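Local atomic coordinates of flagellar brake protein YcgR (Escherichia coli, PDB entry 5Y6F), a protein that acts as a c-di-GMP-dependent flagellar brake, binding components of the flagellar motor and slowing swimming and swarming as the level of the second messenger rises. Residues Q7-N12 against T107-Q112; A15-L20 against L44-D49; I28-S33 against I73-Q78. All coordinates share one frame; numbering follows the deposited sequence.

How the contacts relate
All three contacts lie in the N-terminal YcgR domain and reach one antiparallel sheet, their centres 14 to 15 Å apart. Contact 1 pairs strand 9-10, at one edge of the sheet, with strand 108-111; contact 3 joins the more central strands 29-34 and 71-77; contact 2 sets helix 13-25 against strand 37-47, the neighbour of 29-34. Along the chain, contact 1 encloses the other two, whose segments alternate. Contacts 1 and 2 touch, Leu108 packing on Val16 and Val19 and Phe110 on Val19, whereas contact 3 stays about 5 Å from contact 1 between nearest atoms. Contacts 1 and 3 both reach the same c-di-GMP molecule, tying this sheet to the nucleotide site.

Contact 1. Residues Q7-N12 against T107-Q112; sequences QFLKQN and TLWFVQ. With C2E (9,9'-[(2R,3R,3aS,5S,7aR,9R,10R,10aS,12S,14aR)-3,5,10,12-tetrahydroxy-5,12-dioxidooctahydro-2H,7H-difuro[3,2-d:3',2'-j][1,3,7,9,2,8]tetraoxadiphosphacyclododecine-2,9-diyl]bis(2-amino-1,9-dihydro-6H-purin-6-one)), chain D.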
loop_
_atom_site.group_PDB
_atom_site.type_symbol
_atom_site.label_atom_id
_atom_site.label_comp_id
_atom_site.label_asym_id
_atom_site.label_seq_id
_atom_site.Cartn_x
_atom_site.Cartn_y
_atom_site.Cartn_z
ATOM N N GLN A 7 17.299 -6.387 -6.825
ATOM C CA GLN A 7 17.944 -5.421 -5.927
ATOM C C GLN A 7 17.174 -5.281 -4.634
ATOM O O GLN A 7 17.729 -4.792 -3.642
ATOM C CB GLN A 7 18.076 -4.020 -6.563
ATOM C CG GLN A 7 16.730 -3.280 -6.813
ATOM C CD GLN A 7 16.906 -1.975 -7.651
ATOM O OE1 GLN A 7 17.922 -1.300 -7.546
ATOM N NE2 GLN A 7 15.918 -1.652 -8.495
ATOM N N PHE A 8 15.920 -5.693 -4.612
ATOM C CA PHE A 8 15.091 -5.554 -3.418
ATOM C C PHE A 8 15.194 -6.719 -2.449
ATOM O O PHE A 8 14.581 -6.648 -1.399
ATOM C CB PHE A 8 13.626 -5.440 -3.839
ATOM C CG PHE A 8 13.322 -4.170 -4.581
ATOM C CD1 PHE A 8 13.983 -3.003 -4.245
ATOM C CD2 PHE A 8 12.457 -4.166 -5.654
ATOM C CE1 PHE A 8 13.726 -1.821 -4.949
ATOM C CE2 PHE A 8 12.205 -3.030 -6.351
ATOM C CZ PHE A 8 12.831 -1.848 -5.986
ATOM N N LEU A 9 15.913 -7.794 -2.786
ATOM C CA LEU A 9 15.923 -9.023 -1.991
ATOM C C LEU A 9 17.001 -8.917 -0.917
ATOM O O LEU A 9 18.171 -8.733 -1.237
ATOM C CB LEU A 9 16.217 -10.236 -2.885
ATOM C CG LEU A 9 16.253 -11.548 -2.088
ATOM C CD1 LEU A 9 14.834 -11.921 -1.642
ATOM C CD2 LEU A 9 16.880 -12.694 -2.897
ATOM N N LYS A 10 16.612 -8.986 0.349
ATOM C CA LYS A 10 17.578 -8.966 1.452
ATOM C C LYS A 10 17.918 -10.391 1.860
ATOM O O LYS A 10 17.011 -11.194 2.058
ATOM C CB LYS A 10 16.988 -8.193 2.630
ATOM C CG LYS A 10 16.531 -6.792 2.229
ATOM C CD LYS A 10 17.705 -5.789 2.212
ATOM C CE LYS A 10 17.760 -4.931 0.950
ATOM N NZ LYS A 10 16.443 -4.245 0.642
ATOM N N GLN A 11 19.214 -10.710 1.982
ATOM C CA GLN A 11 19.662 -12.064 2.313
ATOM C C GLN A 11 20.637 -12.120 3.479
ATOM O O GLN A 11 20.813 -13.192 4.077
ATOM C CB GLN A 11 20.345 -12.730 1.094
ATOM C CG GLN A 11 19.579 -12.484 -0.197
ATOM C CD GLN A 11 20.177 -13.253 -1.358
ATOM O OE1 GLN A 11 20.629 -12.644 -2.341
ATOM N NE2 GLN A 11 20.225 -14.592 -1.238
ATOM N N ASN A 12 21.332 -11.045 3.767
ATOM C CA ASN A 12 22.192 -11.018 4.934
ATOM C C ASN A 12 21.316 -11.195 6.185
ATOM O O ASN A 12 20.280 -10.531 6.308
ATOM C CB ASN A 12 22.945 -9.685 4.881
ATOM C CG ASN A 12 23.961 -9.520 5.971
ATOM O OD1 ASN A 12 23.701 -8.812 6.945
ATOM N ND2 ASN A 12 25.153 -10.114 5.796
ATOM N N THR A 107 15.372 -14.900 3.751
ATOM C CA THR A 107 15.396 -13.775 2.810
ATOM C C THR A 107 14.061 -13.035 2.890
ATOM O O THR A 107 13.054 -13.603 3.301
ATOM C CB THR A 107 15.613 -14.223 1.351
ATOM O OG1 THR A 107 14.362 -14.682 0.808
ATOM C CG2 THR A 107 16.594 -15.400 1.233
ATOM N N LEU A 108 14.079 -11.772 2.477
ATOM C CA LEU A 108 12.882 -10.946 2.445
ATOM C C LEU A 108 12.965 -9.870 1.356
ATOM O O LEU A 108 14.052 -9.408 1.008
ATOM C CB LEU A 108 12.638 -10.300 3.810
ATOM C CG LEU A 108 13.759 -9.421 4.368
ATOM C CD1 LEU A 108 14.030 -8.242 3.446
ATOM C CD2 LEU A 108 13.415 -8.940 5.769
ATOM N N TRP A 109 11.808 -9.472 0.838
ATOM C CA TRP A 109 11.708 -8.425 -0.157
ATOM C C TRP A 109 11.444 -7.108 0.563
ATOM O O TRP A 109 10.578 -7.034 1.448
ATOM C CB TRP A 109 10.555 -8.711 -1.122
ATOM C CG TRP A 109 10.756 -9.897 -1.963
ATOM C CD1 TRP A 109 10.163 -11.132 -1.794
ATOM C CD2 TRP A 109 11.635 -10.025 -3.094
ATOM N NE1 TRP A 109 10.572 -11.986 -2.802
ATOM C CE2 TRP A 109 11.482 -11.344 -3.595
ATOM C CE3 TRP A 109 12.499 -9.152 -3.759
ATOM C CZ2 TRP A 109 12.202 -11.813 -4.698
ATOM C CZ3 TRP A 109 13.188 -9.613 -4.873
ATOM C CH2 TRP A 109 13.043 -10.926 -5.315
ATOM N N PHE A 110 12.213 -6.095 0.214
ATOM C CA PHE A 110 12.041 -4.754 0.752
ATOM C C PHE A 110 11.806 -3.898 -0.494
ATOM O O PHE A 110 12.761 -3.470 -1.124
ATOM C CB PHE A 110 13.263 -4.309 1.524
ATOM C CG PHE A 110 13.052 -3.033 2.335
ATOM C CD1 PHE A 110 12.323 -3.070 3.538
ATOM C CD2 PHE A 110 13.609 -1.824 1.921
ATOM C CE1 PHE A 110 12.119 -1.927 4.324
ATOM C CE2 PHE A 110 13.436 -0.642 2.718
ATOM C CZ PHE A 110 12.686 -0.692 3.905
ATOM N N VAL A 111 10.545 -3.718 -0.895
ATOM C CA VAL A 111 10.224 -3.266 -2.236
ATOM C C VAL A 111 10.048 -1.745 -2.272
ATOM O O VAL A 111 9.176 -1.190 -1.609
ATOM C CB VAL A 111 8.969 -3.968 -2.745
ATOM C CG1 VAL A 111 8.606 -3.412 -4.097
ATOM C CG2 VAL A 111 9.173 -5.559 -2.745
ATOM N N GLN A 112 10.844 -1.077 -3.079
ATOM C CA GLN A 112 10.842 0.382 -3.159
ATOM C C GLN A 112 10.841 0.806 -4.631
ATOM O O GLN A 112 11.871 1.207 -5.140
ATOM C CB GLN A 112 12.087 0.896 -2.438
ATOM C CG GLN A 112 12.145 0.456 -0.971
ATOM C CD GLN A 112 13.316 1.117 -0.279
ATOM O OE1 GLN A 112 14.449 0.766 -0.522
ATOM N NE2 GLN A 112 13.029 2.093 0.573
HETATM P P1 C2E D . -1.242 1.753 -1.662
HETATM O O2P C2E D . -0.136 2.882 -1.915
HETATM O O1P C2E D . -2.444 2.330 -0.998
HETATM O "O5'" C2E D . -1.621 1.042 -3.051
HETATM C "C5'" C2E D . -2.799 0.177 -3.006
HETATM C "C4'" C2E D . -2.983 -0.600 -4.280
HETATM O "O4'" C2E D . -3.079 0.314 -5.366
HETATM C "C3'" C2E D . -1.739 -1.423 -4.557
HETATM O "O3'" C2E D . -1.804 -2.676 -3.912
HETATM C "C2'" C2E D . -1.870 -1.611 -6.061
HETATM O "O2'" C2E D . -2.863 -2.555 -6.414
HETATM C "C1'" C2E D . -2.385 -0.239 -6.461
HETATM N N9 C2E D . -1.272 0.645 -6.795
HETATM C C8 C2E D . -0.808 1.710 -6.098
HETATM N N7 C2E D . 0.159 2.263 -6.766
HETATM C C5 C2E D . 0.358 1.579 -7.902
HETATM C C6 C2E D . 1.248 1.706 -8.971
HETATM O O6 C2E D . 2.071 2.598 -8.996
HETATM N N1 C2E D . 1.142 0.828 -9.974
HETATM C C2 C2E D . 0.218 -0.169 -9.936
HETATM N N2 C2E D . 0.161 -1.080 -10.958
HETATM N N3 C2E D . -0.602 -0.297 -8.926
HETATM C C4 C2E D . -0.563 0.548 -7.927
HETATM P P11 C2E D . -0.527 -3.569 -3.638
HETATM O O21 C2E D . 0.439 -3.673 -4.921
HETATM O O11 C2E D . -0.884 -4.822 -2.969
HETATM O O5A C2E D . 0.269 -2.721 -2.542
HETATM C C5A C2E D . -0.285 -2.611 -1.261
HETATM C C4A C2E D . 0.445 -1.527 -0.435
HETATM O O4A C2E D . 1.842 -1.806 -0.306
HETATM C C3A C2E D . 0.388 -0.197 -1.145
HETATM O O3A C2E D . -0.770 0.532 -0.751
HETATM C C2A C2E D . 1.635 0.505 -0.562
HETATM O O2A C2E D . 1.512 0.770 0.833
HETATM C C1A C2E D . 2.623 -0.624 -0.512
HETATM N N91 C2E D . 3.537 -0.727 -1.650
HETATM C C81 C2E D . 3.577 -1.657 -2.635
HETATM N N71 C2E D . 4.581 -1.447 -3.391
HETATM C C51 C2E D . 5.253 -0.353 -2.956
HETATM C C61 C2E D . 6.410 0.306 -3.382
HETATM O O61 C2E D . 6.987 -0.135 -4.358
HETATM N N11 C2E D . 6.811 1.423 -2.706
HETATM C C21 C2E D . 6.120 1.830 -1.589
HETATM N N21 C2E D . 6.590 2.920 -0.884
HETATM N N31 C2E D . 5.047 1.174 -1.139
HETATM C C41 C2E D . 4.604 0.117 -1.817
#
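With CG beside the backbone N (chi1 -67°), Phe8 brings its ring against the backbone of Val111 and Gln112, while Leu9 CG, anti to its own N (chi1 179°), sends CD1 over Trp109. Val111 CA stands 4.2 Å from the centroid of the Phe8 ring and 18° off its normal, a CH-pi contact; Gln112 N lies over the same face, and Gln7 CG covers the opposite one. Leu9 CD1 sits squarely above the six-membered ring of Trp109, 3.9 Å from its centroid, while Phe8 CB meets that indole at its edge. On the Lys10 side of the sheet, the bent lysine chain brings NZ to 3.3 Å from Phe110 CB, obliquely to the ring. Three backbone hydrogen bonds fix the antiparallel register: Phe110 N to Phe8 O (2.9 Å), Lys10 N to Leu108 O (2.7 Å) and Leu108 N to Lys10 O (3.0 Å). Strand 80-86 flanks 108-111 on its other side. Past the pairing, Val111 O comes within 3.6 Å of c-di-GMP C61, and Arg113 and Arg114 follow directly. The arrangement is that of a short antiparallel edge strand beside the segment leading into the RxxxR c-di-GMP-binding motif of PilZ proteins.

Contact 2. Residues A15-L20 against L44-D49; sequences AVLGVL and LAITPD
Ile46, Leu17 and Leu20 carry this contact, with Ile46 having the most surface buried. Its CG1 branch, anti to the backbone N (chi1 165°), extends from strand 44-47 toward the helix and brings CD1 against both leucines. Leu17 approaches obliquely through CD2, which lies 3.7 Å from Ile46 CD1 and equally far from Ile46 CG1, so the methyl sits beside the CG1-CD1 bond, equidistant from its two ends. Leu20, one helical turn further on, crosses Ile46 at about a right angle and meets the same CD1 methyl with its CB and CD1. The modelled carbons are too close there for fine detail of the fit to be trusted.

Leu17 also reaches past Ile46 to the backbone of Thr47 and Pro48, where its CD2 is 4.3 Å from Thr47 O and 4.3 Å from Pro48 N. Pro48 thus borders the contact, in a turn where Asp49 N donates to Thr47 OG1 at 3.1 Å, an ST turn. The CB of Thr47 points away from the helix.

The axes of helix 15-20 and strand 44-47 approach to 9.4 Å and run nearly antiparallel, 163° apart. Leu51 of the adjacent strand 50-54 touches both Leu20 and Ile46, and Leu20 continues onto Phe84. Earlier in the same strand, Leu44 and Ala45 both face Val52 in a classic beta bulge. The contact is apolar helix-on-sheet packing, with helix 13-25 laid against the antiparallel sheet of the N-terminal YcgR domain.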
loop_
_atom_site.group_PDB
_atom_site.type_symbol
_atom_site.label_atom_id
_atom_site.label_comp_id
_atom_site.label_asym_id
_atom_site.label_seq_id
_atom_site.Cartn_x
_atom_site.Cartn_y
_atom_site.Cartn_z
ATOM N N ALA A 15 20.571 -8.043 7.685
ATOM C CA ALA A 15 19.677 -7.301 6.812
ATOM C C ALA A 15 18.223 -7.701 7.040
ATOM O O ALA A 15 17.366 -6.864 7.356
ATOM C CB ALA A 15 20.094 -7.545 5.357
ATOM N N VAL A 16 17.928 -8.992 6.891
ATOM C CA VAL A 16 16.570 -9.486 7.128
ATOM C C VAL A 16 16.099 -9.080 8.519
ATOM O O VAL A 16 14.955 -8.685 8.717
ATOM C CB VAL A 16 16.539 -11.015 6.936
ATOM C CG1 VAL A 16 15.235 -11.572 7.445
ATOM C CG2 VAL A 16 16.728 -11.357 5.466
ATOM N N LEU A 17 16.986 -9.170 9.501
ATOM C CA LEU A 17 16.624 -8.909 10.890
ATOM C C LEU A 17 16.345 -7.430 11.123
ATOM O O LEU A 17 15.370 -7.072 11.794
ATOM C CB LEU A 17 17.757 -9.372 11.791
ATOM C CG LEU A 17 17.701 -10.539 12.759
ATOM C CD1 LEU A 17 18.966 -10.462 13.629
ATOM C CD2 LEU A 17 16.451 -10.520 13.625
ATOM N N GLY A 18 17.224 -6.556 10.616
ATOM C CA GLY A 18 16.954 -5.123 10.670
ATOM C C GLY A 18 15.543 -4.780 10.213
ATOM O O GLY A 18 14.801 -4.088 10.915
ATOM N N VAL A 19 15.143 -5.262 9.030
ATOM C CA VAL A 19 13.804 -4.930 8.515
ATOM C C VAL A 19 12.729 -5.407 9.485
ATOM O O VAL A 19 11.749 -4.692 9.762
ATOM C CB VAL A 19 13.588 -5.524 7.104
ATOM C CG1 VAL A 19 12.112 -5.356 6.663
ATOM C CG2 VAL A 19 14.511 -4.815 6.077
ATOM N N LEU A 20 12.905 -6.612 10.020
ATOM C CA LEU A 20 11.921 -7.185 10.932
ATOM C C LEU A 20 11.863 -6.403 12.234
ATOM O O LEU A 20 10.774 -6.042 12.700
ATOM C CB LEU A 20 12.230 -8.656 11.199
ATOM C CG LEU A 20 12.007 -9.555 9.976
ATOM C CD1 LEU A 20 12.324 -11.023 10.275
ATOM C CD2 LEU A 20 10.610 -9.409 9.421
ATOM N N LEU A 44 5.217 -9.350 17.384
ATOM C CA LEU A 44 5.180 -9.186 18.823
ATOM C C LEU A 44 6.577 -9.181 19.413
ATOM O O LEU A 44 6.848 -8.497 20.406
ATOM C CB LEU A 44 4.376 -10.318 19.459
ATOM C CG LEU A 44 2.901 -10.200 19.182
ATOM C CD1 LEU A 44 2.167 -11.390 19.770
ATOM C CD2 LEU A 44 2.417 -8.881 19.770
ATOM N N ALA A 45 7.462 -9.965 18.834
ATOM C CA ALA A 45 8.831 -10.023 19.307
ATOM C C ALA A 45 9.627 -10.777 18.260
ATOM O O ALA A 45 9.074 -11.591 17.501
ATOM C CB ALA A 45 8.917 -10.705 20.661
ATOM N N ILE A 46 10.922 -10.481 18.202
ATOM C CA ILE A 46 11.791 -11.109 17.215
ATOM C C ILE A 46 13.168 -11.291 17.822
ATOM O O ILE A 46 13.702 -10.376 18.455
ATOM C CB ILE A 46 11.854 -10.286 15.911
ATOM C CG1 ILE A 46 13.033 -10.758 15.069
ATOM C CG2 ILE A 46 11.936 -8.788 16.215
ATOM C CD1 ILE A 46 12.790 -10.649 13.596
ATOM N N THR A 47 13.726 -12.479 17.649
ATOM C CA THR A 47 15.131 -12.777 17.894
ATOM C C THR A 47 15.690 -13.490 16.673
ATOM O O THR A 47 14.938 -13.924 15.795
ATOM C CB THR A 47 15.311 -13.664 19.124
ATOM O OG1 THR A 47 15.154 -15.020 18.724
ATOM C CG2 THR A 47 14.261 -13.345 20.179
ATOM N N PRO A 48 17.038 -13.621 16.580
ATOM C CA PRO A 48 17.622 -14.349 15.444
ATOM C C PRO A 48 16.997 -15.727 15.225
ATOM O O PRO A 48 16.994 -16.228 14.099
ATOM C CB PRO A 48 19.116 -14.463 15.821
ATOM C CG PRO A 48 19.316 -13.621 17.074
ATOM C CD PRO A 48 18.055 -12.870 17.340
ATOM N N ASP A 49 16.443 -16.340 16.275
ATOM C CA ASP A 49 15.897 -17.691 16.196
ATOM C C ASP A 49 14.368 -17.764 16.209
ATOM O O ASP A 49 13.825 -18.834 15.918
ATOM C CB ASP A 49 16.435 -18.547 17.359
ATOM C CG ASP A 49 17.944 -18.787 17.275
ATOM O OD1 ASP A 49 18.628 -18.102 16.474
ATOM O OD2 ASP A 49 18.445 -19.672 18.005
#

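Contact 3. Residues I28-S33 against I73-Q78; sequences IPLRLS and ITAETQ. With C2E (9,9'-[(2R,3R,3aS,5S,7aR,9R,10R,10aS,12S,14aR)-3,5,10,12-tetrahydroxy-5,12-dioxidooctahydro-2H,7H-difuro[3,2-d:3',2'-j][1,3,7,9,2,8]tetraoxadiphosphacyclododecine-2,9-diyl]bis(2-amino-1,9-dihydro-6H-purin-6-one)), chain D.
Strands 29-33 and 73-77 run antiparallel, their axes 4.7 Å apart at closest approach and 151° between directions, with Arg31 and Thr74 forming a hydrogen-bonded pair through Arg31 N to Thr74 O (3.0 Å) and Thr74 N to Arg31 O (3.1 Å). Leu32 and Ile73, the adjoining non-hydrogen-bonded pair, lie side by side and point the same way, Leu32 CG 3.8 Å from Ile73 CG1. Leu30 bridges along this face, CD1 against Ile73 CG2 and CD2 against Ala75 CB. Ile28 closes the row with CG2 on Ala75 CB and CG1 on Thr77 CG2. Leu23 of helix 13-25 packs on Ile28, Leu30, Ala75 and Thr77.

On the other face, Arg31 CG is anti to the carbonyl carbon (chi1 -45°), and the chain, extended from there to NE, brings one face of the guanidinium against Glu76 CD. The two planar groups stack, their planes only 15° apart. Arg31 NH1 and Glu76 OE2 are 3.6 Å apart, a salt bridge of charges alone, since the oxygen stands well above the guanidinium plane. At the guanidinium edge, a water accepts from Arg31 NH1 and Glu76 N and donates to Pro29 O (2.7 Å), bridging the strands beyond their direct bonds. Glu76 OE2 also lies 3.4 Å from ribose carbon C4A of c-di-GMP. Paired central strands of the N-terminal YcgR sheet thus hold Glu76 in the c-di-GMP pocket, with Arg31 stacked behind it as a second-shell partner.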
loop_
_atom_site.group_PDB
_atom_site.type_symbol
_atom_site.label_atom_id
_atom_site.label_comp_id
_atom_site.label_asym_id
_atom_site.label_seq_id
_atom_site.Cartn_x
_atom_site.Cartn_y
_atom_site.Cartn_z
ATOM N N ILE A 28 3.936 -2.232 12.821
ATOM C CA ILE A 28 3.327 -2.317 11.496
ATOM C C ILE A 28 2.443 -3.558 11.416
ATOM O O ILE A 28 2.928 -4.678 11.607
ATOM C CB ILE A 28 4.373 -2.391 10.374
ATOM C CG1 ILE A 28 5.302 -1.168 10.357
ATOM C CG2 ILE A 28 3.655 -2.478 9.045
ATOM C CD1 ILE A 28 4.544 0.160 10.291
ATOM N N PRO A 29 1.176 -3.413 11.045
ATOM C CA PRO A 29 0.331 -4.590 10.812
ATOM C C PRO A 29 0.920 -5.518 9.763
ATOM O O PRO A 29 1.495 -5.082 8.765
ATOM C CB PRO A 29 -0.989 -3.976 10.329
ATOM C CG PRO A 29 -1.002 -2.556 11.054
ATOM C CD PRO A 29 0.451 -2.138 10.855
ATOM N N LEU A 30 0.763 -6.811 9.991
ATOM C CA LEU A 30 1.212 -7.830 9.063
ATOM C C LEU A 30 -0.012 -8.496 8.446
ATOM O O LEU A 30 -0.981 -8.782 9.137
ATOM C CB LEU A 30 2.065 -8.876 9.776
ATOM C CG LEU A 30 3.302 -8.476 10.578
ATOM C CD1 LEU A 30 3.985 -9.755 10.934
ATOM C CD2 LEU A 30 4.311 -7.560 9.839
ATOM N N ARG A 31 0.018 -8.750 7.155
ATOM C CA ARG A 31 -1.074 -9.472 6.521
ATOM C C ARG A 31 -0.520 -10.848 6.205
ATOM O O ARG A 31 0.412 -10.961 5.411
ATOM C CB ARG A 31 -1.584 -8.760 5.272
ATOM C CG ARG A 31 -1.768 -7.257 5.478
ATOM C CD ARG A 31 -2.760 -6.601 4.480
ATOM N NE ARG A 31 -3.347 -5.357 5.005
ATOM C CZ ARG A 31 -2.639 -4.332 5.493
ATOM N NH1 ARG A 31 -1.301 -4.397 5.539
ATOM N NH2 ARG A 31 -3.264 -3.241 5.946
ATOM N N LEU A 32 -1.035 -11.878 6.890
ATOM C CA LEU A 32 -0.732 -13.258 6.547
ATOM C C LEU A 32 -1.722 -13.766 5.508
ATOM O O LEU A 32 -2.935 -13.640 5.694
ATOM C CB LEU A 32 -0.793 -14.163 7.779
ATOM C CG LEU A 32 0.423 -14.158 8.704
ATOM C CD1 LEU A 32 0.557 -12.797 9.232
ATOM C CD2 LEU A 32 0.193 -15.143 9.861
ATOM N N SER A 33 -1.201 -14.391 4.451
ATOM C CA SER A 33 -2.015 -15.065 3.442
ATOM C C SER A 33 -1.457 -16.450 3.141
ATOM O O SER A 33 -0.242 -16.662 3.140
ATOM C CB SER A 33 -2.038 -14.257 2.168
ATOM O OG SER A 33 -0.734 -13.711 2.023
ATOM N N ILE A 73 3.723 -13.290 4.187
ATOM C CA ILE A 73 3.523 -12.159 5.087
ATOM C C ILE A 73 3.949 -10.889 4.352
ATOM O O ILE A 73 5.094 -10.786 3.883
ATOM C CB ILE A 73 4.334 -12.339 6.375
ATOM C CG1 ILE A 73 3.784 -13.559 7.118
ATOM C CG2 ILE A 73 4.245 -11.099 7.230
ATOM C CD1 ILE A 73 4.733 -14.150 8.128
ATOM N N THR A 74 3.044 -9.924 4.246
ATOM C CA THR A 74 3.388 -8.623 3.676
ATOM C C THR A 74 3.144 -7.530 4.715
ATOM O O THR A 74 2.256 -7.649 5.574
ATOM C CB THR A 74 2.583 -8.316 2.406
ATOM O OG1 THR A 74 1.216 -8.118 2.765
ATOM C CG2 THR A 74 2.625 -9.486 1.415
ATOM N N ALA A 75 3.947 -6.467 4.658
ATOM C CA ALA A 75 3.690 -5.304 5.502
ATOM C C ALA A 75 3.945 -4.031 4.702
ATOM O O ALA A 75 4.830 -3.966 3.847
ATOM C CB ALA A 75 4.571 -5.300 6.762
ATOM N N GLU A 76 3.177 -3.025 4.998
ATOM C CA GLU A 76 3.223 -1.747 4.303
ATOM C C GLU A 76 3.846 -0.722 5.235
ATOM O O GLU A 76 3.228 -0.349 6.224
ATOM C CB GLU A 76 1.796 -1.338 3.924
ATOM C CG GLU A 76 1.024 -2.503 3.273
ATOM C CD GLU A 76 -0.435 -2.200 2.985
ATOM O OE1 GLU A 76 -0.974 -1.157 3.463
ATOM O OE2 GLU A 76 -1.031 -3.028 2.268
ATOM N N THR A 77 5.068 -0.293 4.971
ATOM C CA THR A 77 5.676 0.782 5.756
ATOM C C THR A 77 5.890 1.983 4.865
ATOM O O THR A 77 5.703 1.917 3.650
ATOM C CB THR A 77 7.027 0.384 6.381
ATOM O OG1 THR A 77 7.933 -0.059 5.345
ATOM C CG2 THR A 77 6.832 -0.743 7.345
ATOM N N GLN A 78 6.318 3.070 5.497
ATOM C CA GLN A 78 6.665 4.303 4.796
ATOM C C GLN A 78 7.825 4.089 3.843
ATOM O O GLN A 78 8.943 3.782 4.280
ATOM C CB GLN A 78 7.035 5.377 5.811
ATOM C CG GLN A 78 7.380 6.701 5.126
ATOM C CD GLN A 78 6.206 7.255 4.336
ATOM O OE1 GLN A 78 5.055 7.092 4.737
ATOM N NE2 GLN A 78 6.491 7.895 3.202
HETATM P P1 C2E D . -1.242 1.753 -1.662
HETATM O O2P C2E D . -0.136 2.882 -1.915
HETATM O O1P C2E D . -2.444 2.330 -0.998
HETATM O "O5'" C2E D . -1.621 1.042 -3.051
HETATM C "C5'" C2E D . -2.799 0.177 -3.006
HETATM C "C4'" C2E D . -2.983 -0.600 -4.280
HETATM O "O4'" C2E D . -3.079 0.314 -5.366
HETATM C "C3'" C2E D . -1.739 -1.423 -4.557
HETATM O "O3'" C2E D . -1.804 -2.676 -3.912
HETATM C "C2'" C2E D . -1.870 -1.611 -6.061
HETATM O "O2'" C2E D . -2.863 -2.555 -6.414
HETATM C "C1'" C2E D . -2.385 -0.239 -6.461
HETATM N N9 C2E D . -1.272 0.645 -6.795
HETATM C C8 C2E D . -0.808 1.710 -6.098
HETATM N N7 C2E D . 0.159 2.263 -6.766
HETATM C C5 C2E D . 0.358 1.579 -7.902
HETATM C C6 C2E D . 1.248 1.706 -8.971
HETATM O O6 C2E D . 2.071 2.598 -8.996
HETATM N N1 C2E D . 1.142 0.828 -9.974
HETATM C C2 C2E D . 0.218 -0.169 -9.936
HETATM N N2 C2E D . 0.161 -1.080 -10.958
HETATM N N3 C2E D . -0.602 -0.297 -8.926
HETATM C C4 C2E D . -0.563 0.548 -7.927
HETATM P P11 C2E D . -0.527 -3.569 -3.638
HETATM O O21 C2E D . 0.439 -3.673 -4.921
HETATM O O11 C2E D . -0.884 -4.822 -2.969
HETATM O O5A C2E D . 0.269 -2.721 -2.542
HETATM C C5A C2E D . -0.285 -2.611 -1.261
HETATM C C4A C2E D . 0.445 -1.527 -0.435
HETATM O O4A C2E D . 1.842 -1.806 -0.306
HETATM C C3A C2E D . 0.388 -0.197 -1.145
HETATM O O3A C2E D . -0.770 0.532 -0.751
HETATM C C2A C2E D . 1.635 0.505 -0.562
HETATM O O2A C2E D . 1.512 0.770 0.833
HETATM C C1A C2E D . 2.623 -0.624 -0.512
HETATM N N91 C2E D . 3.537 -0.727 -1.650
HETATM C C81 C2E D . 3.577 -1.657 -2.635
HETATM N N71 C2E D . 4.581 -1.447 -3.391
HETATM C C51 C2E D . 5.253 -0.353 -2.956
HETATM C C61 C2E D . 6.410 0.306 -3.382
HETATM O O61 C2E D . 6.987 -0.135 -4.358
HETATM N N11 C2E D . 6.811 1.423 -2.706
HETATM C C21 C2E D . 6.120 1.830 -1.589
HETATM N N21 C2E D . 6.590 2.920 -0.884
HETATM N N31 C2E D . 5.047 1.174 -1.139
HETATM C C41 C2E D . 4.604 0.117 -1.817
HETATM O O HOH W 1 0.978 -3.286 6.879
#